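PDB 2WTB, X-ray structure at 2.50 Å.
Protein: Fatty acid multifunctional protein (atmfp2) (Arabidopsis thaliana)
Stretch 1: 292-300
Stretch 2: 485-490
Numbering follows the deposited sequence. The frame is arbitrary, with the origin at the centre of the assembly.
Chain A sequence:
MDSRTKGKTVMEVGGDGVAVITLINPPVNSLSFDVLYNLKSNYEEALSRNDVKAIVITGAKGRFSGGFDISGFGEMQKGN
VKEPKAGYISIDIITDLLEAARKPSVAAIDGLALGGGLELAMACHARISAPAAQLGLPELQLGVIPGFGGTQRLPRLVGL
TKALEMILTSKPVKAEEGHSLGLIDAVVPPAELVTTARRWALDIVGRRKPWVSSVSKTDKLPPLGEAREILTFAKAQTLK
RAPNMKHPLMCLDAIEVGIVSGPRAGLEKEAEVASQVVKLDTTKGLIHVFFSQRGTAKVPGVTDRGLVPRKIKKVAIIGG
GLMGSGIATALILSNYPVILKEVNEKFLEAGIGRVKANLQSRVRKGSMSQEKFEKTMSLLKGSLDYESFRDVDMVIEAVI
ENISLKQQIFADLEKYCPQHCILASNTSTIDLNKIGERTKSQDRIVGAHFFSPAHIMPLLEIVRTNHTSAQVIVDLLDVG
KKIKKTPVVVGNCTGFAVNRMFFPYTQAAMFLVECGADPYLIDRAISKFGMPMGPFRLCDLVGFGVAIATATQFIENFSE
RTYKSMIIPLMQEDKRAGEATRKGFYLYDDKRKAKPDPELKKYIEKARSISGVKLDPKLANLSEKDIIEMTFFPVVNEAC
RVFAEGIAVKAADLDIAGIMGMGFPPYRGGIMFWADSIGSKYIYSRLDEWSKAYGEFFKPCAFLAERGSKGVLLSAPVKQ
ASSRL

Stretch 1 (292-300) SQRGTAKVP
Stretch 2 (485-490) KTPVVV

Stretch 2 runs as an extended strand from Thr486 to Val490, while stretch 1 leaves a helix at its start and continues as a loop in the same general direction, so that the CA atoms of Gln293, Thr296 and Val299 lie nearest those of Thr486, Val488 and Val489, at 7.4, 5.4 and 7.3 Å. Lys485, phi/psi -107/159, directs its CA-to-CB bond away from stretch 1. Thr486 (-109/106, chi1 m) points toward stretch 1, and its OG1 donates a hydrogen bond of 2.8 Å to OE1 of Gln293. The glutamine leaves its backbone sideways, but chi1 t and chi2 p bring its amide across; a long side chain suits a residue whose CA-to-CB bond starts sideways, since its end can still come nearer. Pro487 (-85/139) has no amide hydrogen to give, yet its carbonyl O accepts a hydrogen bond from Thr296 OG1 at 2.8 Å. Thr296 (-73/-19, chi1 p) points toward the strand and is short enough for the closest backbone approach. Its methyl serves too: CG2 lies 3.9 Å from CG1 of Val488 (-122/137, chi1 m), whose CB is directed sideways. Val489 (-95/105, chi1 t) points toward Val299 (-117/104, chi1 t), which points back, and their CG2 atoms meet at 3.7 Å, a compact apolar pairing of buried, branched side chains. Val490 (-110/164, chi1 m) continues the strand beyond reach of stretch 1.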

ATOM      1  N   SER A 292      -6.237  -6.156  -4.725  1.00 54.03           N
ATOM      2  CA  SER A 292      -7.107  -6.015  -3.565  1.00 53.78           C
ATOM      3  C   SER A 292      -7.092  -4.593  -3.020  1.00 56.67           C
ATOM      4  O   SER A 292      -8.107  -4.096  -2.529  1.00 63.63           O
ATOM      5  CB  SER A 292      -6.712  -7.005  -2.467  1.00 55.76           C
ATOM      6  OG  SER A 292      -6.991  -8.337  -2.859  1.00 60.98           O
ATOM      7  N   GLN A 293      -5.935  -3.944  -3.106  1.00 52.16           N
ATOM      8  CA  GLN A 293      -5.824  -2.533  -2.757  1.00 83.45           C
ATOM      9  C   GLN A 293      -6.815  -1.704  -3.573  1.00 82.17           C
ATOM     10  O   GLN A 293      -7.432  -0.766  -3.064  1.00 75.56           O
ATOM     11  CB  GLN A 293      -4.401  -2.039  -3.015  1.00 82.82           C
ATOM     12  CG  GLN A 293      -4.303  -0.551  -3.296  1.00 86.04           C
ATOM     13  CD  GLN A 293      -4.676   0.293  -2.097  1.00 96.28           C
ATOM     14  OE1 GLN A 293      -5.312   1.339  -2.233  1.00 98.00           O
ATOM     15  NE2 GLN A 293      -4.286  -0.159  -0.912  1.00 98.04           N
ATOM     16  N   ARG A 294      -6.964  -2.065  -4.842  1.00 80.88           N
ATOM     17  CA  ARG A 294      -7.822  -1.332  -5.761  1.00 73.21           C
ATOM     18  C   ARG A 294      -9.309  -1.581  -5.521  1.00 77.84           C
ATOM     19  O   ARG A 294     -10.130  -0.675  -5.679  1.00 81.57           O
ATOM     20  CB  ARG A 294      -7.479  -1.702  -7.201  1.00 62.48           C
ATOM     21  CG  ARG A 294      -6.182  -1.121  -7.709  1.00 64.38           C
ATOM     22  CD  ARG A 294      -6.039  -1.391  -9.194  1.00 78.39           C
ATOM     23  NE  ARG A 294      -4.975  -0.603  -9.805  1.00 90.91           N
ATOM     24  CZ  ARG A 294      -4.857  -0.409 -11.113  1.00 98.63           C
ATOM     25  NH1 ARG A 294      -5.742  -0.946 -11.943  1.00 97.73           N
ATOM     26  NH2 ARG A 294      -3.860   0.322 -11.593  1.00107.69           N
ATOM     27  N   GLY A 295      -9.650  -2.808  -5.145  1.00 68.44           N
ATOM     28  CA  GLY A 295     -11.039  -3.228  -5.085  1.00 57.87           C
ATOM     29  C   GLY A 295     -11.790  -2.891  -3.812  1.00 50.88           C
ATOM     30  O   GLY A 295     -12.941  -3.297  -3.647  1.00 49.78           O
ATOM     31  N   THR A 296     -11.156  -2.149  -2.912  1.00 51.00           N
ATOM     32  CA  THR A 296     -11.780  -1.831  -1.633  1.00 73.12           C
ATOM     33  C   THR A 296     -12.892  -0.799  -1.786  1.00 68.00           C
ATOM     34  O   THR A 296     -13.753  -0.673  -0.915  1.00 71.61           O
ATOM     35  CB  THR A 296     -10.757  -1.311  -0.607  1.00 50.49           C
ATOM     36  OG1 THR A 296     -10.196  -0.076  -1.071  1.00 50.77           O
ATOM     37  CG2 THR A 296      -9.652  -2.327  -0.398  1.00 74.61           C
ATOM     38  N   ALA A 297     -12.869  -0.069  -2.896  1.00 58.46           N
ATOM     39  CA  ALA A 297     -13.857   0.971  -3.150  1.00 56.63           C
ATOM     40  C   ALA A 297     -15.077   0.418  -3.877  1.00 61.72           C
ATOM     41  O   ALA A 297     -16.033   1.143  -4.150  1.00 61.99           O
ATOM     42  CB  ALA A 297     -13.236   2.107  -3.945  1.00 47.45           C
ATOM     43  N   LYS A 298     -15.040  -0.873  -4.189  1.00 66.66           N
ATOM     44  CA  LYS A 298     -16.157  -1.520  -4.864  1.00 66.86           C
ATOM     45  C   LYS A 298     -17.080  -2.210  -3.864  1.00 64.17           C
ATOM     46  O   LYS A 298     -16.821  -3.336  -3.444  1.00 67.89           O
ATOM     47  CB  LYS A 298     -15.652  -2.516  -5.908  1.00 47.43           C
ATOM     48  CG  LYS A 298     -16.751  -3.326  -6.568  1.00 89.05           C
ATOM     49  CD  LYS A 298     -16.261  -3.971  -7.852  1.00 97.71           C
ATOM     50  CE  LYS A 298     -15.810  -2.920  -8.854  1.00101.67           C
ATOM     51  NZ  LYS A 298     -15.347  -3.531 -10.131  1.00105.54           N
ATOM     52  N   VAL A 299     -18.152  -1.522  -3.486  1.00 57.31           N
ATOM     53  CA  VAL A 299     -19.116  -2.057  -2.531  1.00 43.06           C
ATOM     54  C   VAL A 299     -20.486  -2.221  -3.183  1.00 58.69           C
ATOM     55  O   VAL A 299     -21.206  -1.240  -3.381  1.00 56.83           O
ATOM     56  CB  VAL A 299     -19.251  -1.138  -1.304  1.00 48.63           C
ATOM     57  CG1 VAL A 299     -20.170  -1.765  -0.264  1.00 42.25           C
ATOM     58  CG2 VAL A 299     -17.883  -0.845  -0.712  1.00 43.10           C
ATOM     59  N   PRO A 300     -20.851  -3.468  -3.519  1.00 57.51           N
ATOM     60  CA  PRO A 300     -22.117  -3.776  -4.195  1.00 59.32           C
ATOM     61  C   PRO A 300     -23.318  -3.235  -3.433  1.00 60.07           C
ATOM     62  O   PRO A 300     -23.340  -3.284  -2.201  1.00 55.22           O
ATOM     63  CB  PRO A 300     -22.149  -5.306  -4.199  1.00 42.91           C
ATOM     64  CG  PRO A 300     -20.725  -5.712  -4.107  1.00 46.27           C
ATOM     65  CD  PRO A 300     -20.064  -4.681  -3.247  1.00 43.84           C
ATOM     66  N   LYS A 485      -5.630   8.061   1.474  1.00 70.26           N
ATOM     67  CA  LYS A 485      -5.953   6.944   2.350  1.00 67.43           C
ATOM     68  C   LYS A 485      -6.496   5.783   1.527  1.00 57.68           C
ATOM     69  O   LYS A 485      -6.955   5.974   0.400  1.00 58.16           O
ATOM     70  CB  LYS A 485      -6.995   7.366   3.388  1.00 71.12           C
ATOM     71  CG  LYS A 485      -6.481   8.313   4.457  1.00 66.95           C
ATOM     72  CD  LYS A 485      -5.970   7.551   5.663  1.00 62.43           C
ATOM     73  CE  LYS A 485      -5.629   8.491   6.806  1.00 69.59           C
ATOM     74  NZ  LYS A 485      -4.403   9.290   6.527  1.00 67.86           N
ATOM     75  N   THR A 486      -6.436   4.582   2.091  1.00 50.27           N
ATOM     76  CA  THR A 486      -7.058   3.414   1.476  1.00 50.37           C
ATOM     77  C   THR A 486      -8.277   3.002   2.291  1.00 62.70           C
ATOM     78  O   THR A 486      -8.144   2.453   3.385  1.00 68.15           O
ATOM     79  CB  THR A 486      -6.083   2.234   1.358  1.00 48.88           C
ATOM     80  OG1 THR A 486      -5.112   2.520   0.346  1.00 66.38           O
ATOM     81  CG2 THR A 486      -6.826   0.958   0.986  1.00 40.92           C
ATOM     82  N   PRO A 487      -9.475   3.280   1.758  1.00 56.55           N
ATOM     83  CA  PRO A 487     -10.732   3.067   2.475  1.00 52.96           C
ATOM     84  C   PRO A 487     -11.242   1.646   2.335  1.00 55.55           C
ATOM     85  O   PRO A 487     -11.167   1.068   1.252  1.00 60.81           O
ATOM     86  CB  PRO A 487     -11.711   4.013   1.761  1.00 50.89           C
ATOM     87  CG  PRO A 487     -10.895   4.768   0.732  1.00 53.87           C
ATOM     88  CD  PRO A 487      -9.702   3.923   0.457  1.00 53.98           C
ATOM     89  N   VAL A 488     -11.745   1.094   3.434  1.00 47.41           N
ATOM     90  CA  VAL A 488     -12.566  -0.105   3.382  1.00 53.76           C
ATOM     91  C   VAL A 488     -13.909   0.213   4.027  1.00 53.59           C
ATOM     92  O   VAL A 488     -13.966   0.885   5.058  1.00 56.76           O
ATOM     93  CB  VAL A 488     -11.907  -1.301   4.098  1.00 53.95           C
ATOM     94  CG1 VAL A 488     -10.762  -1.847   3.265  1.00 60.16           C
ATOM     95  CG2 VAL A 488     -11.429  -0.900   5.484  1.00 57.25           C
ATOM     96  N   VAL A 489     -14.991  -0.249   3.408  1.00 47.70           N
ATOM     97  CA  VAL A 489     -16.328  -0.003   3.936  1.00 39.02           C
ATOM     98  C   VAL A 489     -16.788  -1.177   4.786  1.00 38.73           C
ATOM     99  O   VAL A 489     -17.151  -2.230   4.265  1.00 55.16           O
ATOM    100  CB  VAL A 489     -17.349   0.254   2.808  1.00 47.27           C
ATOM    101  CG1 VAL A 489     -18.745   0.413   3.386  1.00 55.12           C
ATOM    102  CG2 VAL A 489     -16.955   1.487   2.005  1.00 40.55           C
ATOM    103  N   VAL A 490     -16.774  -0.991   6.101  1.00 43.14           N
ATOM    104  CA  VAL A 490     -17.133  -2.063   7.020  1.00 55.49           C
ATOM    105  C   VAL A 490     -18.462  -1.788   7.714  1.00 62.55           C
ATOM    106  O   VAL A 490     -18.953  -0.658   7.711  1.00 64.96           O
ATOM    107  CB  VAL A 490     -16.029  -2.303   8.075  1.00 53.53           C
ATOM    108  CG1 VAL A 490     -14.718  -2.657   7.393  1.00 50.97           C
ATOM    109  CG2 VAL A 490     -15.860  -1.078   8.966  1.00 48.94           C
TER